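Local coordinates for protein HMTCP-1 (Homo sapiens, PDB 1A1X) that binds the PH domain of the kinases AKT1 and AKT2, enhances their phosphorylation and activation, and is the product of a proto-oncogene involved in T-cell malignancies, at residues 10-22 and 64-78. Sequence-based numbering, arbitrary orientation.
Sequences PPDHLWVHQEGIY and SQLPLMWQLYPEERY
Leu14 and Trp70 face each other as an antiparallel hydrogen-bonded pair, Leu14 N reaching Trp70 O at 2.9 Å and Trp70 N returning to Leu14 O. Val16 N to Leu68 O and the almost straight Leu72 N to Asp12 O (177°) extend this ladder between strands 13-16 and 69-73. On the inner side packing is dense. Tyr22 lays one ring face against Trp70, its CZ 3.6 Å from Trp70 CZ3 and the planes inclined by 37°, while Val16 CG2 lies over the rim of the opposite face; Pro67 CG sits over the centre of the Trp70 ring. With CG turned away from its carbonyl carbon (chi1 -66°), the Tyr22 ring reaches under the strand pair, and its hydroxyl donates to Pro67 O at 2.5 Å, in the carbonyl plane. A phenylalanine in place of Tyr22 would probably keep much of the ring packing but leave Pro67 O without this donor and the loop before strand 69-73 less firmly held. At the other end, Tyr78 OH gives a similar bond to Pro11 O (2.7 Å), on a lone pair, with the Pro10 and Pro11 rings crowding the hydroxyl. Trp86 meets Trp70 edge-to-face, and Leu100 and Leu102 lie against Tyr78, continuing the core. The outer side faces solvent: Trp15 and Met69 run side by side, pointing the same way, Met69 CB 3.4 Å from Trp15 CE3 and the sulfur obliquely over the six-membered ring, a Met-aromatic contact. In the loops beyond the strand ends, exposed Glu19 takes a bond at OE1 from Ser64 OG, above the carboxylate plane; the same OG accepts from Leu66 N, an ST turn. Joining the first strand to the fifth, with aromatic rings inside, this seam closes the eight-stranded antiparallel barrel of the TCL1 family.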
loop_
_atom_site.group_PDB
_atom_site.type_symbol
_atom_site.label_atom_id
_atom_site.label_comp_id
_atom_site.label_asym_id
_atom_site.label_seq_id
_atom_site.Cartn_x
_atom_site.Cartn_y
_atom_site.Cartn_z
ATOM N N PRO A 10 7.936 -12.746 -2.744
ATOM C CA PRO A 10 6.888 -12.622 -3.760
ATOM C C PRO A 10 7.049 -13.750 -4.771
ATOM O O PRO A 10 8.099 -14.392 -4.819
ATOM C CB PRO A 10 7.186 -11.254 -4.385
ATOM C CG PRO A 10 8.650 -11.133 -4.249
ATOM C CD PRO A 10 8.889 -11.626 -2.846
ATOM N N PRO A 11 5.996 -14.044 -5.553
ATOM C CA PRO A 11 6.128 -15.121 -6.537
ATOM C C PRO A 11 7.180 -14.835 -7.613
ATOM O O PRO A 11 7.339 -13.704 -8.063
ATOM C CB PRO A 11 4.716 -15.226 -7.128
ATOM C CG PRO A 11 4.163 -13.868 -6.958
ATOM C CD PRO A 11 4.632 -13.489 -5.569
ATOM N N ASP A 12 7.936 -15.870 -7.965
ATOM C CA ASP A 12 8.965 -15.791 -8.992
ATOM C C ASP A 12 8.331 -15.423 -10.339
ATOM O O ASP A 12 8.937 -14.740 -11.168
ATOM C CB ASP A 12 9.688 -17.134 -9.075
ATOM C CG ASP A 12 10.566 -17.241 -10.285
ATOM O OD1 ASP A 12 11.548 -16.468 -10.383
ATOM O OD2 ASP A 12 10.257 -18.092 -11.147
ATOM N N HIS A 13 7.116 -15.909 -10.560
ATOM C CA HIS A 13 6.391 -15.596 -11.782
ATOM C C HIS A 13 4.880 -15.765 -11.679
ATOM O O HIS A 13 4.359 -16.470 -10.797
ATOM C CB HIS A 13 6.952 -16.365 -12.984
ATOM C CG HIS A 13 6.847 -17.852 -12.871
ATOM N ND1 HIS A 13 7.950 -18.661 -12.694
ATOM C CD2 HIS A 13 5.782 -18.683 -12.980
ATOM C CE1 HIS A 13 7.568 -19.927 -12.706
ATOM N NE2 HIS A 13 6.258 -19.968 -12.879
ATOM N N LEU A 14 4.181 -15.052 -12.557
ATOM C CA LEU A 14 2.729 -15.091 -12.622
ATOM C C LEU A 14 2.330 -15.229 -14.085
ATOM O O LEU A 14 2.693 -14.395 -14.918
ATOM C CB LEU A 14 2.146 -13.812 -12.029
ATOM C CG LEU A 14 2.354 -13.678 -10.518
ATOM C CD1 LEU A 14 2.244 -12.231 -10.066
ATOM C CD2 LEU A 14 1.349 -14.551 -9.812
ATOM N N TRP A 15 1.646 -16.324 -14.403
ATOM C CA TRP A 15 1.202 -16.583 -15.763
ATOM C C TRP A 15 -0.310 -16.435 -15.799
ATOM O O TRP A 15 -1.011 -17.041 -14.999
ATOM C CB TRP A 15 1.565 -18.009 -16.206
ATOM C CG TRP A 15 3.030 -18.308 -16.416
ATOM C CD1 TRP A 15 3.833 -19.058 -15.608
ATOM C CD2 TRP A 15 3.829 -17.960 -17.555
ATOM N NE1 TRP A 15 5.075 -19.211 -16.176
ATOM C CE2 TRP A 15 5.099 -18.546 -17.371
ATOM C CE3 TRP A 15 3.592 -17.213 -18.718
ATOM C CZ2 TRP A 15 6.132 -18.412 -18.309
ATOM C CZ3 TRP A 15 4.625 -17.079 -19.657
ATOM C CH2 TRP A 15 5.875 -17.677 -19.444
ATOM N N VAL A 16 -0.805 -15.646 -16.749
ATOM C CA VAL A 16 -2.234 -15.418 -16.911
ATOM C C VAL A 16 -2.962 -16.708 -17.309
ATOM O O VAL A 16 -2.390 -17.592 -17.971
ATOM C CB VAL A 16 -2.486 -14.317 -17.988
ATOM C CG1 VAL A 16 -2.151 -14.833 -19.377
ATOM C CG2 VAL A 16 -3.902 -13.816 -17.926
ATOM N N HIS A 17 -4.191 -16.854 -16.828
ATOM C CA HIS A 17 -5.009 -18.013 -17.177
ATOM C C HIS A 17 -6.219 -17.475 -17.920
ATOM O O HIS A 17 -6.527 -17.876 -19.048
ATOM C CB HIS A 17 -5.469 -18.769 -15.939
ATOM C CG HIS A 17 -6.181 -20.037 -16.265
ATOM N ND1 HIS A 17 -5.516 -21.177 -16.657
ATOM C CD2 HIS A 17 -7.499 -20.324 -16.344
ATOM C CE1 HIS A 17 -6.394 -22.111 -16.969
ATOM N NE2 HIS A 17 -7.606 -21.618 -16.788
ATOM N N GLN A 18 -6.875 -16.532 -17.262
ATOM C CA GLN A 18 -8.036 -15.849 -17.780
ATOM C C GLN A 18 -7.747 -14.391 -17.454
ATOM O O GLN A 18 -6.930 -14.106 -16.575
ATOM C CB GLN A 18 -9.269 -16.327 -17.031
ATOM C CG GLN A 18 -10.566 -15.853 -17.603
ATOM C CD GLN A 18 -11.744 -16.362 -16.812
ATOM O OE1 GLN A 18 -11.991 -15.912 -15.689
ATOM N NE2 GLN A 18 -12.485 -17.309 -17.391
ATOM N N GLU A 19 -8.395 -13.470 -18.158
ATOM C CA GLU A 19 -8.178 -12.045 -17.926
ATOM C C GLU A 19 -8.271 -11.730 -16.439
ATOM O O GLU A 19 -9.284 -12.013 -15.812
ATOM C CB GLU A 19 -9.225 -11.220 -18.689
ATOM C CG GLU A 19 -8.657 -10.109 -19.581
ATOM C CD GLU A 19 -8.350 -8.824 -18.831
ATOM O OE1 GLU A 19 -7.254 -8.702 -18.242
ATOM O OE2 GLU A 19 -9.208 -7.922 -18.846
ATOM N N GLY A 20 -7.187 -11.212 -15.873
ATOM C CA GLY A 20 -7.180 -10.865 -14.462
ATOM C C GLY A 20 -6.870 -11.969 -13.462
ATOM O O GLY A 20 -6.733 -11.691 -12.266
ATOM N N ILE A 21 -6.791 -13.218 -13.925
ATOM C CA ILE A 21 -6.481 -14.331 -13.030
ATOM C C ILE A 21 -5.178 -14.978 -13.468
ATOM O O ILE A 21 -5.041 -15.439 -14.604
ATOM C CB ILE A 21 -7.622 -15.372 -12.970
ATOM C CG1 ILE A 21 -8.920 -14.696 -12.531
ATOM C CG2 ILE A 21 -7.280 -16.485 -11.952
ATOM C CD1 ILE A 21 -10.121 -15.626 -12.487
ATOM N N TYR A 22 -4.212 -14.960 -12.558
ATOM C CA TYR A 22 -2.889 -15.494 -12.796
ATOM C C TYR A 22 -2.603 -16.691 -11.909
ATOM O O TYR A 22 -3.320 -16.958 -10.951
ATOM C CB TYR A 22 -1.850 -14.402 -12.505
ATOM C CG TYR A 22 -1.908 -13.228 -13.462
ATOM C CD1 TYR A 22 -2.921 -12.270 -13.368
ATOM C CD2 TYR A 22 -0.974 -13.097 -14.484
ATOM C CE1 TYR A 22 -2.997 -11.216 -14.279
ATOM C CE2 TYR A 22 -1.039 -12.054 -15.395
ATOM C CZ TYR A 22 -2.050 -11.119 -15.290
ATOM O OH TYR A 22 -2.116 -10.096 -16.201
ATOM N N SER A 64 -5.901 -6.409 -23.346
ATOM C CA SER A 64 -5.862 -6.190 -21.902
ATOM C C SER A 64 -4.798 -5.201 -21.437
ATOM O O SER A 64 -3.756 -5.058 -22.073
ATOM C CB SER A 64 -5.652 -7.527 -21.188
ATOM O OG SER A 64 -5.603 -7.350 -19.784
ATOM N N GLN A 65 -5.066 -4.521 -20.325
ATOM C CA GLN A 65 -4.108 -3.568 -19.749
ATOM C C GLN A 65 -3.016 -4.310 -18.954
ATOM O O GLN A 65 -1.923 -3.785 -18.724
ATOM C CB GLN A 65 -4.828 -2.567 -18.838
ATOM C CG GLN A 65 -5.795 -1.647 -19.572
ATOM C CD GLN A 65 -6.449 -0.650 -18.642
ATOM O OE1 GLN A 65 -7.401 -0.976 -17.942
ATOM N NE2 GLN A 65 -5.928 0.568 -18.614
ATOM N N LEU A 66 -3.343 -5.522 -18.523
ATOM C CA LEU A 66 -2.437 -6.387 -17.768
ATOM C C LEU A 66 -1.695 -7.315 -18.739
ATOM O O LEU A 66 -2.230 -7.688 -19.792
ATOM C CB LEU A 66 -3.232 -7.209 -16.743
ATOM C CG LEU A 66 -3.436 -6.656 -15.328
ATOM C CD1 LEU A 66 -3.021 -5.199 -15.226
ATOM C CD2 LEU A 66 -4.882 -6.860 -14.903
ATOM N N PRO A 67 -0.475 -7.736 -18.373
ATOM C CA PRO A 67 0.331 -8.616 -19.224
ATOM C C PRO A 67 0.016 -10.101 -19.156
ATOM O O PRO A 67 -0.719 -10.564 -18.279
ATOM C CB PRO A 67 1.749 -8.331 -18.739
ATOM C CG PRO A 67 1.548 -8.163 -17.265
ATOM C CD PRO A 67 0.275 -7.334 -17.168
ATOM N N LEU A 68 0.579 -10.838 -20.111
ATOM C CA LEU A 68 0.415 -12.286 -20.182
ATOM C C LEU A 68 1.231 -12.930 -19.065
ATOM O O LEU A 68 0.882 -14.000 -18.569
ATOM C CB LEU A 68 0.918 -12.828 -21.525
ATOM C CG LEU A 68 0.238 -12.417 -22.827
ATOM C CD1 LEU A 68 0.960 -13.085 -23.984
ATOM C CD2 LEU A 68 -1.221 -12.819 -22.822
ATOM N N MET A 69 2.316 -12.273 -18.672
ATOM C CA MET A 69 3.166 -12.811 -17.623
ATOM C C MET A 69 4.049 -11.773 -16.952
ATOM O O MET A 69 4.425 -10.769 -17.555
ATOM C CB MET A 69 4.069 -13.899 -18.191
ATOM C CG MET A 69 5.035 -13.381 -19.238
ATOM S SD MET A 69 6.709 -13.975 -18.984
ATOM C CE MET A 69 7.381 -12.658 -18.017
ATOM N N TRP A 70 4.396 -12.061 -15.701
ATOM C CA TRP A 70 5.275 -11.224 -14.895
ATOM C C TRP A 70 6.352 -12.171 -14.396
ATOM O O TRP A 70 6.042 -13.280 -13.974
ATOM C CB TRP A 70 4.534 -10.649 -13.686
ATOM C CG TRP A 70 3.842 -9.349 -13.916
ATOM C CD1 TRP A 70 4.416 -8.170 -14.281
ATOM C CD2 TRP A 70 2.461 -9.064 -13.665
ATOM N NE1 TRP A 70 3.479 -7.164 -14.257
ATOM C CE2 TRP A 70 2.272 -7.684 -13.880
ATOM C CE3 TRP A 70 1.364 -9.844 -13.269
ATOM C CZ2 TRP A 70 1.028 -7.060 -13.710
ATOM C CZ3 TRP A 70 0.126 -9.227 -13.102
ATOM C CH2 TRP A 70 -0.030 -7.842 -13.323
ATOM N N GLN A 71 7.603 -11.733 -14.439
ATOM C CA GLN A 71 8.731 -12.531 -13.985
ATOM C C GLN A 71 9.510 -11.680 -12.991
ATOM O O GLN A 71 9.861 -10.543 -13.297
ATOM C CB GLN A 71 9.608 -12.880 -15.185
ATOM C CG GLN A 71 10.801 -13.762 -14.889
ATOM C CD GLN A 71 11.600 -14.072 -16.150
ATOM O OE1 GLN A 71 12.548 -13.362 -16.494
ATOM N NE2 GLN A 71 11.201 -15.122 -16.860
ATOM N N LEU A 72 9.761 -12.213 -11.796
ATOM C CA LEU A 72 10.504 -11.472 -10.778
ATOM C C LEU A 72 11.860 -11.007 -11.326
ATOM O O LEU A 72 12.638 -11.788 -11.881
ATOM C CB LEU A 72 10.655 -12.310 -9.507
ATOM C CG LEU A 72 11.081 -11.621 -8.208
ATOM C CD1 LEU A 72 10.218 -10.390 -7.921
ATOM C CD2 LEU A 72 10.984 -12.629 -7.059
ATOM N N TYR A 73 12.109 -9.712 -11.172
ATOM C CA TYR A 73 13.312 -9.058 -11.666
ATOM C C TYR A 73 14.041 -8.396 -10.482
ATOM O O TYR A 73 13.402 -8.039 -9.495
ATOM C CB TYR A 73 12.862 -8.009 -12.688
ATOM C CG TYR A 73 13.931 -7.523 -13.617
ATOM C CD1 TYR A 73 14.439 -8.346 -14.617
ATOM C CD2 TYR A 73 14.458 -6.244 -13.479
ATOM C CE1 TYR A 73 15.456 -7.905 -15.454
ATOM C CE2 TYR A 73 15.468 -5.794 -14.305
ATOM C CZ TYR A 73 15.967 -6.627 -15.289
ATOM O OH TYR A 73 16.988 -6.169 -16.090
ATOM N N PRO A 74 15.383 -8.232 -10.561
ATOM C CA PRO A 74 16.165 -7.608 -9.476
ATOM C C PRO A 74 15.657 -6.225 -9.085
ATOM O O PRO A 74 15.130 -5.494 -9.927
ATOM C CB PRO A 74 17.568 -7.498 -10.082
ATOM C CG PRO A 74 17.635 -8.665 -10.998
ATOM C CD PRO A 74 16.275 -8.638 -11.666
ATOM N N GLU A 75 15.838 -5.873 -7.813
ATOM C CA GLU A 75 15.419 -4.574 -7.280
ATOM C C GLU A 75 13.911 -4.501 -7.033
ATOM O O GLU A 75 13.280 -3.464 -7.251
ATOM C CB GLU A 75 15.848 -3.431 -8.215
ATOM C CG GLU A 75 17.320 -3.435 -8.601
ATOM C CD GLU A 75 18.230 -3.313 -7.403
ATOM O OE1 GLU A 75 18.094 -2.324 -6.654
ATOM O OE2 GLU A 75 19.078 -4.207 -7.204
ATOM N N GLU A 76 13.341 -5.608 -6.570
ATOM C CA GLU A 76 11.920 -5.699 -6.272
ATOM C C GLU A 76 10.988 -5.114 -7.311
ATOM O O GLU A 76 10.334 -4.095 -7.101
ATOM C CB GLU A 76 11.615 -5.141 -4.882
ATOM C CG GLU A 76 12.138 -6.038 -3.765
ATOM C CD GLU A 76 11.815 -7.519 -4.000
ATOM O OE1 GLU A 76 10.726 -7.970 -3.574
ATOM O OE2 GLU A 76 12.646 -8.229 -4.620
ATOM N N ARG A 77 10.946 -5.780 -8.448
ATOM C CA ARG A 77 10.083 -5.387 -9.539
ATOM C C ARG A 77 9.907 -6.574 -10.464
ATOM O O ARG A 77 10.593 -7.585 -10.319
ATOM C CB ARG A 77 10.636 -4.160 -10.272
ATOM C CG ARG A 77 12.065 -4.253 -10.661
ATOM C CD ARG A 77 12.675 -2.866 -10.743
ATOM N NE ARG A 77 14.011 -2.946 -11.320
ATOM C CZ ARG A 77 14.648 -1.929 -11.888
ATOM N NH1 ARG A 77 14.077 -0.729 -11.950
ATOM N NH2 ARG A 77 15.827 -2.136 -12.460
ATOM N N TYR A 78 8.914 -6.487 -11.340
ATOM C CA TYR A 78 8.621 -7.556 -12.283
ATOM C C TYR A 78 8.784 -7.087 -13.710
ATOM O O TYR A 78 8.493 -5.934 -14.029
ATOM C CB TYR A 78 7.181 -8.035 -12.119
ATOM C CG TYR A 78 6.928 -8.908 -10.919
ATOM C CD1 TYR A 78 7.061 -10.293 -11.002
ATOM C CD2 TYR A 78 6.532 -8.354 -9.705
ATOM C CE1 TYR A 78 6.805 -11.107 -9.905
ATOM C CE2 TYR A 78 6.274 -9.155 -8.607
ATOM C CZ TYR A 78 6.413 -10.529 -8.710
ATOM O OH TYR A 78 6.173 -11.319 -7.609
#